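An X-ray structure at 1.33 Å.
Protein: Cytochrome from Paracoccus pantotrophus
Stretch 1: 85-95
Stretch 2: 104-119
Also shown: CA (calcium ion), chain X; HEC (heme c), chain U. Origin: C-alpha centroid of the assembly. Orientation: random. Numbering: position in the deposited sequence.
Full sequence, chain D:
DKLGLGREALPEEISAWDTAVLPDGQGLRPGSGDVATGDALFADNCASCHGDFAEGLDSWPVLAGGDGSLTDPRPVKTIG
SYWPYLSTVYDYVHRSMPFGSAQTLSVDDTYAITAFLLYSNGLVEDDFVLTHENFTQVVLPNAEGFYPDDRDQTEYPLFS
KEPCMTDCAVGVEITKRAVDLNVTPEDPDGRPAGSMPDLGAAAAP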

# COMPACT_ATOMS: atom_id res chain seq x y z
N TYR D 85 -12.61 -24.86 31.47
CA TYR D 85 -13.86 -25.55 31.11
C TYR D 85 -13.62 -26.76 30.22
O TYR D 85 -12.83 -26.72 29.27
CB TYR D 85 -14.80 -24.59 30.35
CG TYR D 85 -15.06 -23.30 31.10
CD1 TYR D 85 -15.67 -23.33 32.35
CD2 TYR D 85 -14.66 -22.07 30.59
CE1 TYR D 85 -15.85 -22.15 33.08
CE2 TYR D 85 -14.87 -20.91 31.30
CZ TYR D 85 -15.45 -20.95 32.54
OH TYR D 85 -15.65 -19.78 33.24
N LEU D 86 -14.40 -27.80 30.47
CA LEU D 86 -14.38 -29.00 29.65
C LEU D 86 -14.94 -28.76 28.27
O LEU D 86 -14.51 -29.41 27.32
CB LEU D 86 -15.13 -30.14 30.35
CG LEU D 86 -14.89 -31.52 29.75
CD1 LEU D 86 -13.45 -31.90 29.88
CD2 LEU D 86 -15.79 -32.54 30.39
N SER D 87 -15.90 -27.85 28.16
CA SER D 87 -16.49 -27.54 26.87
C SER D 87 -15.43 -27.28 25.81
O SER D 87 -15.55 -27.74 24.67
CB SER D 87 -17.40 -26.34 26.97
OG SER D 87 -16.74 -25.25 27.55
N THR D 88 -14.40 -26.53 26.18
CA THR D 88 -13.36 -26.14 25.24
C THR D 88 -12.62 -27.36 24.70
O THR D 88 -12.20 -27.39 23.55
CB THR D 88 -12.38 -25.20 25.92
OG1 THR D 88 -13.10 -24.24 26.70
CG2 THR D 88 -11.46 -24.52 24.92
N VAL D 89 -12.42 -28.35 25.56
CA VAL D 89 -11.72 -29.57 25.16
C VAL D 89 -12.49 -30.28 24.05
O VAL D 89 -11.97 -30.59 22.99
CB VAL D 89 -11.51 -30.53 26.32
CG1 VAL D 89 -10.71 -31.76 25.88
CG2 VAL D 89 -10.78 -29.82 27.49
N TYR D 90 -13.76 -30.53 24.31
CA TYR D 90 -14.60 -31.18 23.34
C TYR D 90 -14.59 -30.42 22.03
O TYR D 90 -14.40 -30.98 20.94
CB TYR D 90 -16.04 -31.29 23.91
CG TYR D 90 -16.92 -32.08 22.98
CD1 TYR D 90 -17.39 -31.51 21.80
CD2 TYR D 90 -17.26 -33.40 23.26
CE1 TYR D 90 -18.17 -32.25 20.91
CE2 TYR D 90 -18.05 -34.13 22.38
CZ TYR D 90 -18.48 -33.56 21.21
OH TYR D 90 -19.27 -34.27 20.34
N ASP D 91 -14.89 -29.14 22.13
CA ASP D 91 -15.08 -28.32 20.95
C ASP D 91 -13.84 -28.23 20.08
O ASP D 91 -13.91 -28.44 18.89
CB ASP D 91 -15.57 -26.96 21.45
CG ASP D 91 -15.99 -25.99 20.37
OD1 ASP D 91 -15.91 -26.31 19.17
OD2 ASP D 91 -16.42 -24.88 20.77
N TYR D 92 -12.72 -27.90 20.70
CA TYR D 92 -11.49 -27.73 19.97
C TYR D 92 -11.08 -29.06 19.32
O TYR D 92 -10.66 -29.09 18.16
CB TYR D 92 -10.38 -27.21 20.89
CG TYR D 92 -9.06 -27.01 20.19
CD1 TYR D 92 -8.86 -25.94 19.29
CD2 TYR D 92 -8.01 -27.90 20.35
CE1 TYR D 92 -7.65 -25.77 18.64
CE2 TYR D 92 -6.82 -27.70 19.70
CZ TYR D 92 -6.64 -26.64 18.84
OH TYR D 92 -5.42 -26.49 18.24
N VAL D 93 -11.13 -30.16 20.07
CA VAL D 93 -10.76 -31.46 19.51
C VAL D 93 -11.63 -31.79 18.31
O VAL D 93 -11.16 -32.21 17.26
CB VAL D 93 -10.80 -32.57 20.59
CG1 VAL D 93 -10.73 -33.94 19.94
CG2 VAL D 93 -9.68 -32.39 21.60
N HIS D 94 -12.94 -31.63 18.49
CA HIS D 94 -13.88 -31.98 17.44
C HIS D 94 -13.65 -31.18 16.15
O HIS D 94 -13.76 -31.71 15.05
CB HIS D 94 -15.31 -31.75 17.97
CG HIS D 94 -16.39 -32.30 17.09
ND1 HIS D 94 -16.68 -33.64 17.04
CD2 HIS D 94 -17.28 -31.69 16.28
CE1 HIS D 94 -17.69 -33.84 16.21
NE2 HIS D 94 -18.07 -32.67 15.73
N ARG D 95 -13.36 -29.89 16.31
CA ARG D 95 -13.26 -28.96 15.19
C ARG D 95 -11.91 -28.91 14.51
O ARG D 95 -11.85 -28.63 13.33
CB ARG D 95 -13.64 -27.55 15.68
CG ARG D 95 -13.58 -26.44 14.63
CD ARG D 95 -14.54 -26.60 13.48
NE ARG D 95 -14.51 -25.44 12.60
CZ ARG D 95 -13.56 -25.20 11.72
NH1 ARG D 95 -12.56 -26.06 11.59
NH2 ARG D 95 -13.58 -24.11 10.97
N THR D 104 -12.39 -35.21 11.60
CA THR D 104 -12.55 -36.63 11.27
C THR D 104 -13.10 -37.45 12.46
O THR D 104 -13.26 -38.65 12.34
CB THR D 104 -11.21 -37.21 10.79
OG1 THR D 104 -10.21 -36.87 11.74
CG2 THR D 104 -10.85 -36.68 9.41
N LEU D 105 -13.40 -36.80 13.58
CA LEU D 105 -13.93 -37.48 14.76
C LEU D 105 -15.44 -37.35 14.84
O LEU D 105 -16.00 -36.28 14.61
CB LEU D 105 -13.36 -36.83 16.02
CG LEU D 105 -11.84 -36.96 16.16
CD1 LEU D 105 -11.36 -36.10 17.30
CD2 LEU D 105 -11.46 -38.42 16.37
N SER D 106 -16.11 -38.46 15.16
CA SER D 106 -17.53 -38.42 15.44
C SER D 106 -17.81 -37.78 16.80
O SER D 106 -16.91 -37.57 17.61
CB SER D 106 -18.11 -39.81 15.42
OG SER D 106 -17.67 -40.55 16.54
N VAL D 107 -19.09 -37.51 17.05
CA VAL D 107 -19.51 -37.03 18.34
C VAL D 107 -19.11 -38.01 19.45
O VAL D 107 -18.57 -37.61 20.47
CB VAL D 107 -21.04 -36.74 18.36
CG1 VAL D 107 -21.58 -36.62 19.79
CG2 VAL D 107 -21.36 -35.48 17.53
N ASP D 108 -19.39 -39.30 19.26
CA ASP D 108 -19.03 -40.30 20.26
C ASP D 108 -17.53 -40.40 20.43
O ASP D 108 -17.03 -40.52 21.56
CB ASP D 108 -19.60 -41.66 19.89
CG ASP D 108 -21.10 -41.79 20.17
OD1 ASP D 108 -21.70 -40.90 20.82
OD2 ASP D 108 -21.65 -42.83 19.74
N ASP D 109 -16.79 -40.35 19.34
CA ASP D 109 -15.33 -40.38 19.40
C ASP D 109 -14.80 -39.23 20.26
O ASP D 109 -13.85 -39.38 21.02
CB ASP D 109 -14.69 -40.17 18.02
CG ASP D 109 -14.85 -41.30 17.06
OD1 ASP D 109 -15.19 -42.44 17.47
OD2 ASP D 109 -14.63 -41.04 15.85
N THR D 110 -15.42 -38.06 20.11
CA THR D 110 -14.97 -36.87 20.83
C THR D 110 -15.27 -36.97 22.31
O THR D 110 -14.47 -36.63 23.16
CB THR D 110 -15.52 -35.58 20.19
OG1 THR D 110 -15.22 -35.57 18.78
CG2 THR D 110 -14.90 -34.35 20.83
N TYR D 111 -16.44 -37.50 22.65
CA TYR D 111 -16.71 -37.78 24.07
C TYR D 111 -15.71 -38.75 24.66
O TYR D 111 -15.23 -38.56 25.77
CB TYR D 111 -18.12 -38.32 24.30
CG TYR D 111 -19.23 -37.28 24.27
CD1 TYR D 111 -19.26 -36.24 25.20
CD2 TYR D 111 -20.22 -37.33 23.31
CE1 TYR D 111 -20.30 -35.30 25.17
CE2 TYR D 111 -21.24 -36.40 23.26
CZ TYR D 111 -21.27 -35.39 24.19
OH TYR D 111 -22.28 -34.46 24.14
N ALA D 112 -15.42 -39.82 23.93
CA ALA D 112 -14.44 -40.82 24.40
C ALA D 112 -13.05 -40.21 24.60
O ALA D 112 -12.41 -40.43 25.63
CB ALA D 112 -14.36 -41.99 23.45
N ILE D 113 -12.59 -39.45 23.62
CA ILE D 113 -11.28 -38.83 23.73
C ILE D 113 -11.25 -37.86 24.91
O ILE D 113 -10.28 -37.78 25.65
CB ILE D 113 -10.87 -38.12 22.41
CG1 ILE D 113 -10.48 -39.18 21.37
CG2 ILE D 113 -9.74 -37.10 22.64
CD1 ILE D 113 -10.39 -38.64 19.99
N THR D 114 -12.32 -37.09 25.08
CA THR D 114 -12.40 -36.15 26.19
C THR D 114 -12.36 -36.90 27.53
O THR D 114 -11.66 -36.49 28.44
CB THR D 114 -13.64 -35.23 26.07
OG1 THR D 114 -13.57 -34.51 24.84
CG2 THR D 114 -13.69 -34.21 27.17
N ALA D 115 -13.06 -38.03 27.62
CA ALA D 115 -12.97 -38.87 28.82
C ALA D 115 -11.54 -39.33 29.08
O ALA D 115 -11.06 -39.29 30.21
CB ALA D 115 -13.90 -40.08 28.68
N PHE D 116 -10.85 -39.76 28.03
CA PHE D 116 -9.45 -40.18 28.16
C PHE D 116 -8.53 -39.03 28.61
O PHE D 116 -7.60 -39.24 29.39
CB PHE D 116 -8.94 -40.77 26.84
CG PHE D 116 -7.49 -41.13 26.87
CD1 PHE D 116 -7.06 -42.22 27.61
CD2 PHE D 116 -6.55 -40.36 26.18
CE1 PHE D 116 -5.73 -42.55 27.68
CE2 PHE D 116 -5.20 -40.69 26.26
CZ PHE D 116 -4.80 -41.79 27.01
N LEU D 117 -8.75 -37.83 28.08
CA LEU D 117 -7.96 -36.67 28.51
C LEU D 117 -8.24 -36.35 29.99
O LEU D 117 -7.34 -36.00 30.74
CB LEU D 117 -8.20 -35.47 27.59
CG LEU D 117 -7.62 -35.62 26.19
CD1 LEU D 117 -8.12 -34.47 25.35
CD2 LEU D 117 -6.09 -35.66 26.23
N LEU D 118 -9.49 -36.47 30.42
CA LEU D 118 -9.78 -36.32 31.86
C LEU D 118 -9.00 -37.36 32.67
O LEU D 118 -8.40 -37.05 33.68
CB LEU D 118 -11.27 -36.46 32.14
CG LEU D 118 -12.13 -35.28 31.74
CD1 LEU D 118 -13.60 -35.66 31.75
CD2 LEU D 118 -11.86 -34.07 32.63
N TYR D 119 -9.04 -38.61 32.24
CA TYR D 119 -8.32 -39.67 32.95
C TYR D 119 -6.81 -39.41 32.98
O TYR D 119 -6.16 -39.57 34.01
CB TYR D 119 -8.60 -41.01 32.27
CG TYR D 119 -7.71 -42.13 32.77
CD1 TYR D 119 -7.92 -42.68 34.02
CD2 TYR D 119 -6.61 -42.58 32.02
CE1 TYR D 119 -7.10 -43.69 34.50
CE2 TYR D 119 -5.79 -43.57 32.50
CZ TYR D 119 -6.05 -44.12 33.75
OH TYR D 119 -5.24 -45.11 34.23
CA CA X . -13.33 -40.82 11.89
FE HEC U . -3.31 -31.96 18.83
CHA HEC U . -3.08 -28.78 20.01
CHB HEC U . -5.72 -32.63 21.09
CHC HEC U . -3.77 -34.97 17.40
CHD HEC U . -0.52 -31.51 17.01
NA HEC U . -4.21 -30.92 20.26
C1A HEC U . -3.93 -29.63 20.65
C2A HEC U . -4.72 -29.28 21.83
C3A HEC U . -5.46 -30.36 22.14
C4A HEC U . -5.15 -31.39 21.15
CMA HEC U . -6.50 -30.50 23.27
CAA HEC U . -4.67 -27.91 22.55
CBA HEC U . -3.52 -27.85 23.55
CGA HEC U . -3.46 -26.59 24.35
O1A HEC U . -3.88 -25.55 23.84
O2A HEC U . -2.97 -26.70 25.50
NB HEC U . -4.54 -33.47 19.16
C1B HEC U . -5.50 -33.57 20.12
C2B HEC U . -6.28 -34.77 19.86
C3B HEC U . -5.73 -35.41 18.85
C4B HEC U . -4.65 -34.61 18.37
CMB HEC U . -7.40 -35.23 20.84
CAB HEC U . -6.22 -36.72 18.21
CBB HEC U . -7.71 -36.60 17.82
NC HEC U . -2.33 -33.05 17.46
C1C HEC U . -2.65 -34.31 17.01
C2C HEC U . -1.67 -34.74 16.06
C3C HEC U . -0.75 -33.78 16.00
C4C HEC U . -1.15 -32.71 16.88
CMC HEC U . -1.66 -36.12 15.36
CAC HEC U . 0.56 -33.75 15.23
CBC HEC U . 0.65 -34.06 13.77
ND HEC U . -2.06 -30.44 18.54
C1D HEC U . -0.99 -30.41 17.67
C2D HEC U . -0.42 -29.11 17.57
C3D HEC U . -1.22 -28.29 18.47
C4D HEC U . -2.17 -29.16 19.06
CMD HEC U . 0.73 -28.60 16.71
CAD HEC U . -1.04 -26.80 18.69
CBD HEC U . -1.91 -26.03 17.69
CGD HEC U . -1.80 -24.55 17.82
O1D HEC U . -1.23 -24.06 18.82
O2D HEC U . -2.41 -23.85 16.99
O HOH W 1 -12.13 -34.02 14.47
O HOH W 2 -15.32 -33.74 13.79
O HOH W 3 -12.38 -41.11 14.21
O HOH W 4 -15.33 -41.58 13.38
O HOH W 5 -12.75 -40.47 9.62

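The helical segments of the two stretches pack with their axes 9.5 Å apart at closest approach and their N-to-C directions 129° apart, burying 643 Å² between the stretches. Tyr90, His94 and Val93 cover the most surface on the first helix.

Tyr90 is the central knob. Its CA-to-CB bond points sideways, but the t rotamer carries the ring into a hole formed by Val107, Thr110, Tyr111 and Thr114. A flat, broad ring suits this place because it offers a face and an edge to different neighbours. Thr110 CG2 lies over the face, 3.5 Å from the centroid of the Tyr90 ring and only 10° off the normal, a CH-pi contact, while the edge of Tyr90 is directed at the face of Tyr111, with Tyr90 CE2 3.7 Å from Tyr111 CD1. The hydroxyl reaches the start of the second helix, where Tyr90 OH lies 3.3 Å from Val107 CG1.

One turn later, His94 supplies the polar clasp. Histidine suits the site because its ring carries an N-H donor at its edge, and the end of the side chain comes nearer the second stretch than its sideways CA-to-CB bond suggests. His94 ND1 donates to Thr110 OG1 at 3.0 Å with a nearly straight angle of 171°. Threonine fits well here: the methyl of Thr110 covers the tyrosine ring, while its hydroxyl accepts from His94 and donates to Ser106 O (Thr110 OG1 to Ser106 O, 2.9 Å), so the buried oxygen is well satisfied. The oxygen of water 2 adds a bridge, lying 2.9 Å from His94 O and 2.8 Å from Leu105 O.

Val93 points toward the second stretch and fills an apolar pocket with a compact branched side chain. Val93 CG1 lies 3.5 Å from Leu105 CD1 and 4.3 Å from Ile113 CG2, and also meets the heme, 3.7 Å from HEC CMB. The apolar packing continues toward the N-terminal end of the first stretch, where Val89 CG1 meets Leu117 CD1 and Leu86 CD1 meets Leu118 CD2, both at 3.8 Å.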